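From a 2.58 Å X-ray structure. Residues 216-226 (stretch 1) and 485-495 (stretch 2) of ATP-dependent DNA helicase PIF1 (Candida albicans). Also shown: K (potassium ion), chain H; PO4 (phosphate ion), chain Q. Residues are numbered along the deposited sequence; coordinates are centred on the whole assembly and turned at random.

Stretch 1 (216-226) RDFCRLSRPLK
Stretch 2 (485-495) SRAGLQVLNFN

How do the two backbones lie against each other? Stretch 1 enters as helix through 216-219, stays compact through Arg-220, Leu-221 and Ser-222 (phi/psi -66/-19, -81/-1 and -59/-15), and is extended from Arg-223 on, with phi/psi -59/140 at Arg-223, -57/142 at Pro-224, -78/138 at Leu-225 and -108/119 at Lys-226. Stretch 2 turns through 486-488 into a strand at 489-492 (phi/psi near -120/130). The register is set by CA pairs: Leu-221 CA lies 5.1 Å from Gln-490 CA, Ser-222 CA lies 4.9 Å from Val-491 CA, and Cys-219 CA lies 6.1 Å from Phe-494 CA. Val-491 N donates to Leu-221 O at 3.1 Å (155°). The same oxygen, Leu-221 O, meets Gln-490 CA at 3.2 Å, and Ser-222 CA sits 3.2 Å from Val-491 O, so backbone packs directly on backbone here.

Which bumps fill the apolar hollows? Phe-494 (chi1 t, chi2 -86°) points toward stretch 1 and presents one ring face to Phe-218 CB, which stands 3.7 Å from the ring centroid, 16° off the normal. The Phe-218 ring (chi1 m, chi2 -65°) is nearly parallel to that of Phe-494, at 19°, but slid apart, with centroids 5.2 Å apart; the methylene, rather than a ring stack, occupies the face. Cys-219 SG comes within 3.9 Å of Phe-494 CD1. Further along, Leu-221 (m, t) points toward stretch 2: Leu-221 CD1 touches Leu-489 CD2 at 3.7 Å and Arg-486 CG at 3.8 Å, the two directions roughly at right angles, while Leu-221 CB lies 4.1 Å from Val-491 CG2 (chi1 t).

How does Arg-223 reach the turn? Its CB points away, but chi1 of 37°, chi2 of 119° and chi3 of -113° bring the guanidinium back to the 486-489 backbone. Arg-223 NH2 donates to Arg-486 O at 2.8 Å and 169°, with that oxygen near the guanidinium plane. Arg-223 NH2 is also only 2.5 Å from Leu-489 O, a tight approach whose poor angle excludes a hydrogen bond. Leu-225 (m, t) packs against the same turn, with its CD2 3.3 Å from Ala-487 O and its CD1 3.6 Å from Gly-488 O.

What does Gln-490 join? Its extended side chain (t, t, chi3 40°) carries NE2 to Ser-222 O in a nearly straight hydrogen bond, 2.9 Å and 176°. Gln-490 NE2 also rests 3.4 Å from Pro-224 CA, and Leu-225 CG packs 3.9 Å from Gln-490 CB. A water completes the link, accepting from Leu-225 N at 3.0 Å and donating to Gln-490 OE1 at 2.7 Å.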

# COMPACT_ATOMS: atom_id res chain seq x y z
N ARG A 216 -0.60 -24.53 17.58
CA ARG A 216 -1.58 -25.55 17.23
C ARG A 216 -2.88 -24.93 16.73
O ARG A 216 -3.44 -25.39 15.73
CB ARG A 216 -1.84 -26.44 18.45
CG ARG A 216 -2.70 -27.64 18.14
CD ARG A 216 -4.04 -27.53 18.83
NE ARG A 216 -3.96 -27.88 20.24
CZ ARG A 216 -4.03 -27.01 21.24
NH1 ARG A 216 -4.16 -25.71 21.02
NH2 ARG A 216 -3.98 -27.46 22.49
N ASP A 217 -3.34 -23.85 17.37
CA ASP A 217 -4.59 -23.22 16.97
C ASP A 217 -4.52 -22.67 15.55
O ASP A 217 -5.55 -22.57 14.87
CB ASP A 217 -4.98 -22.12 17.96
CG ASP A 217 -5.57 -22.68 19.26
OD1 ASP A 217 -5.54 -23.91 19.45
OD2 ASP A 217 -6.06 -21.88 20.08
N PHE A 218 -3.33 -22.28 15.09
CA PHE A 218 -3.21 -21.83 13.71
C PHE A 218 -3.18 -23.01 12.74
O PHE A 218 -3.76 -22.93 11.65
CB PHE A 218 -1.96 -20.97 13.53
CG PHE A 218 -2.15 -19.53 13.92
CD1 PHE A 218 -3.03 -18.72 13.22
CD2 PHE A 218 -1.44 -18.98 14.98
CE1 PHE A 218 -3.21 -17.39 13.57
CE2 PHE A 218 -1.61 -17.66 15.33
CZ PHE A 218 -2.50 -16.86 14.63
N CYS A 219 -2.53 -24.11 13.12
CA CYS A 219 -2.51 -25.27 12.25
C CYS A 219 -3.91 -25.83 12.04
O CYS A 219 -4.23 -26.34 10.96
CB CYS A 219 -1.58 -26.34 12.81
SG CYS A 219 0.18 -25.91 12.69
N ARG A 220 -4.79 -25.66 13.03
CA ARG A 220 -6.16 -26.13 12.89
C ARG A 220 -6.92 -25.35 11.82
O ARG A 220 -7.93 -25.85 11.31
CB ARG A 220 -6.90 -26.02 14.23
CG ARG A 220 -6.32 -26.90 15.34
CD ARG A 220 -7.42 -27.40 16.27
NE ARG A 220 -7.66 -26.51 17.39
CZ ARG A 220 -7.52 -26.85 18.67
NH1 ARG A 220 -7.21 -28.08 19.03
NH2 ARG A 220 -7.71 -25.92 19.61
N LEU A 221 -6.43 -24.17 11.44
CA LEU A 221 -7.05 -23.35 10.41
C LEU A 221 -6.70 -23.78 9.00
O LEU A 221 -7.14 -23.14 8.04
CB LEU A 221 -6.68 -21.88 10.62
CG LEU A 221 -7.14 -21.31 11.96
CD1 LEU A 221 -6.75 -19.84 12.07
CD2 LEU A 221 -8.64 -21.50 12.15
N SER A 222 -5.87 -24.82 8.83
CA SER A 222 -5.60 -25.39 7.52
C SER A 222 -6.85 -25.91 6.81
O SER A 222 -6.78 -26.19 5.60
CB SER A 222 -4.58 -26.53 7.63
OG SER A 222 -5.07 -27.57 8.43
N ARG A 223 -7.97 -26.07 7.51
CA ARG A 223 -9.18 -26.57 6.88
C ARG A 223 -9.59 -25.64 5.74
O ARG A 223 -9.45 -24.42 5.85
CB ARG A 223 -10.32 -26.69 7.89
CG ARG A 223 -10.36 -25.58 8.93
CD ARG A 223 -11.65 -24.79 8.87
NE ARG A 223 -11.40 -23.42 8.44
CZ ARG A 223 -11.27 -22.39 9.26
NH1 ARG A 223 -11.36 -22.53 10.57
NH2 ARG A 223 -11.07 -21.18 8.75
N PRO A 224 -10.05 -26.19 4.62
CA PRO A 224 -10.54 -25.35 3.51
C PRO A 224 -11.67 -24.43 3.94
O PRO A 224 -12.51 -24.78 4.77
CB PRO A 224 -11.01 -26.38 2.47
CG PRO A 224 -11.18 -27.66 3.23
CD PRO A 224 -10.16 -27.62 4.32
N LEU A 225 -11.66 -23.22 3.40
CA LEU A 225 -12.75 -22.28 3.63
C LEU A 225 -13.94 -22.64 2.75
O LEU A 225 -13.78 -23.00 1.58
CB LEU A 225 -12.31 -20.85 3.33
CG LEU A 225 -11.29 -20.21 4.27
CD1 LEU A 225 -10.96 -18.83 3.76
CD2 LEU A 225 -11.84 -20.15 5.67
N LYS A 226 -15.14 -22.56 3.33
CA LYS A 226 -16.38 -22.75 2.59
C LYS A 226 -17.06 -21.39 2.46
O LYS A 226 -17.39 -20.76 3.47
CB LYS A 226 -17.28 -23.77 3.28
CG LYS A 226 -16.62 -25.13 3.48
CD LYS A 226 -15.97 -25.60 2.18
CE LYS A 226 -15.12 -26.85 2.38
NZ LYS A 226 -14.39 -27.24 1.13
N SER A 485 -11.74 -12.76 11.01
CA SER A 485 -12.07 -13.84 11.92
C SER A 485 -11.36 -15.12 11.49
O SER A 485 -10.95 -15.27 10.34
CB SER A 485 -13.58 -14.09 11.97
OG SER A 485 -14.02 -14.59 10.73
N ARG A 486 -11.24 -16.05 12.44
CA ARG A 486 -10.66 -17.34 12.10
C ARG A 486 -11.56 -18.12 11.15
O ARG A 486 -11.06 -18.88 10.31
CB ARG A 486 -10.40 -18.16 13.36
CG ARG A 486 -9.19 -17.70 14.14
CD ARG A 486 -8.97 -18.58 15.35
NE ARG A 486 -9.97 -18.32 16.38
CZ ARG A 486 -10.05 -18.98 17.53
NH1 ARG A 486 -9.28 -20.03 17.78
NH2 ARG A 486 -10.92 -18.58 18.45
N ALA A 487 -12.88 -17.93 11.24
CA ALA A 487 -13.78 -18.66 10.35
C ALA A 487 -13.59 -18.26 8.89
O ALA A 487 -13.92 -19.03 7.99
CB ALA A 487 -15.24 -18.45 10.75
N GLY A 488 -13.07 -17.05 8.64
CA GLY A 488 -12.79 -16.69 7.26
C GLY A 488 -11.31 -16.69 6.94
O GLY A 488 -10.87 -16.02 6.00
N LEU A 489 -10.53 -17.47 7.68
CA LEU A 489 -9.09 -17.55 7.49
C LEU A 489 -8.65 -19.00 7.36
O LEU A 489 -8.99 -19.83 8.21
CB LEU A 489 -8.35 -16.89 8.66
CG LEU A 489 -6.86 -17.22 8.80
CD1 LEU A 489 -6.06 -16.59 7.66
CD2 LEU A 489 -6.34 -16.75 10.14
N GLN A 490 -7.86 -19.29 6.33
CA GLN A 490 -7.20 -20.58 6.18
C GLN A 490 -5.70 -20.35 6.17
O GLN A 490 -5.20 -19.50 5.43
CB GLN A 490 -7.64 -21.28 4.89
CG GLN A 490 -6.86 -22.56 4.60
CD GLN A 490 -7.21 -23.19 3.26
OE1 GLN A 490 -7.40 -22.49 2.27
NE2 GLN A 490 -7.30 -24.51 3.24
N VAL A 491 -4.98 -21.13 6.97
CA VAL A 491 -3.54 -21.00 7.11
C VAL A 491 -2.89 -22.27 6.57
O VAL A 491 -3.19 -23.38 7.03
CB VAL A 491 -3.12 -20.76 8.56
CG1 VAL A 491 -1.60 -20.66 8.67
CG2 VAL A 491 -3.77 -19.49 9.10
N LEU A 492 -2.02 -22.11 5.58
CA LEU A 492 -1.28 -23.22 5.00
C LEU A 492 0.19 -23.13 5.39
O LEU A 492 0.78 -22.04 5.37
CB LEU A 492 -1.42 -23.24 3.47
CG LEU A 492 -2.84 -23.38 2.91
CD1 LEU A 492 -2.83 -23.30 1.39
CD2 LEU A 492 -3.51 -24.66 3.39
N ASN A 493 0.76 -24.28 5.75
CA ASN A 493 2.19 -24.43 6.03
C ASN A 493 2.65 -23.54 7.19
O ASN A 493 3.77 -23.02 7.17
CB ASN A 493 3.01 -24.14 4.78
CG ASN A 493 2.71 -25.11 3.66
OD1 ASN A 493 3.18 -26.25 3.67
ND2 ASN A 493 1.94 -24.66 2.67
N PHE A 494 1.83 -23.45 8.23
CA PHE A 494 2.20 -22.68 9.41
C PHE A 494 3.37 -23.34 10.12
O PHE A 494 3.46 -24.56 10.19
CB PHE A 494 1.02 -22.55 10.38
CG PHE A 494 1.36 -21.78 11.63
CD1 PHE A 494 1.93 -22.41 12.73
CD2 PHE A 494 1.12 -20.42 11.71
CE1 PHE A 494 2.26 -21.70 13.87
CE2 PHE A 494 1.44 -19.70 12.85
CZ PHE A 494 2.01 -20.34 13.93
N ASN A 495 4.28 -22.51 10.62
CA ASN A 495 5.40 -23.01 11.40
C ASN A 495 5.99 -21.86 12.21
O ASN A 495 6.11 -20.74 11.70
CB ASN A 495 6.46 -23.64 10.49
CG ASN A 495 7.41 -24.54 11.23
OD1 ASN A 495 7.77 -24.27 12.37
ND2 ASN A 495 7.84 -25.61 10.58
K K H . -8.89 -23.55 18.18
P PO4 Q . -12.89 -21.41 19.90
O1 PO4 Q . -12.06 -20.25 20.40
O2 PO4 Q . -12.77 -21.55 18.40
O3 PO4 Q . -14.34 -21.22 20.29
O4 PO4 Q . -12.38 -22.69 20.53
O HOH W 1 -9.83 -22.63 1.13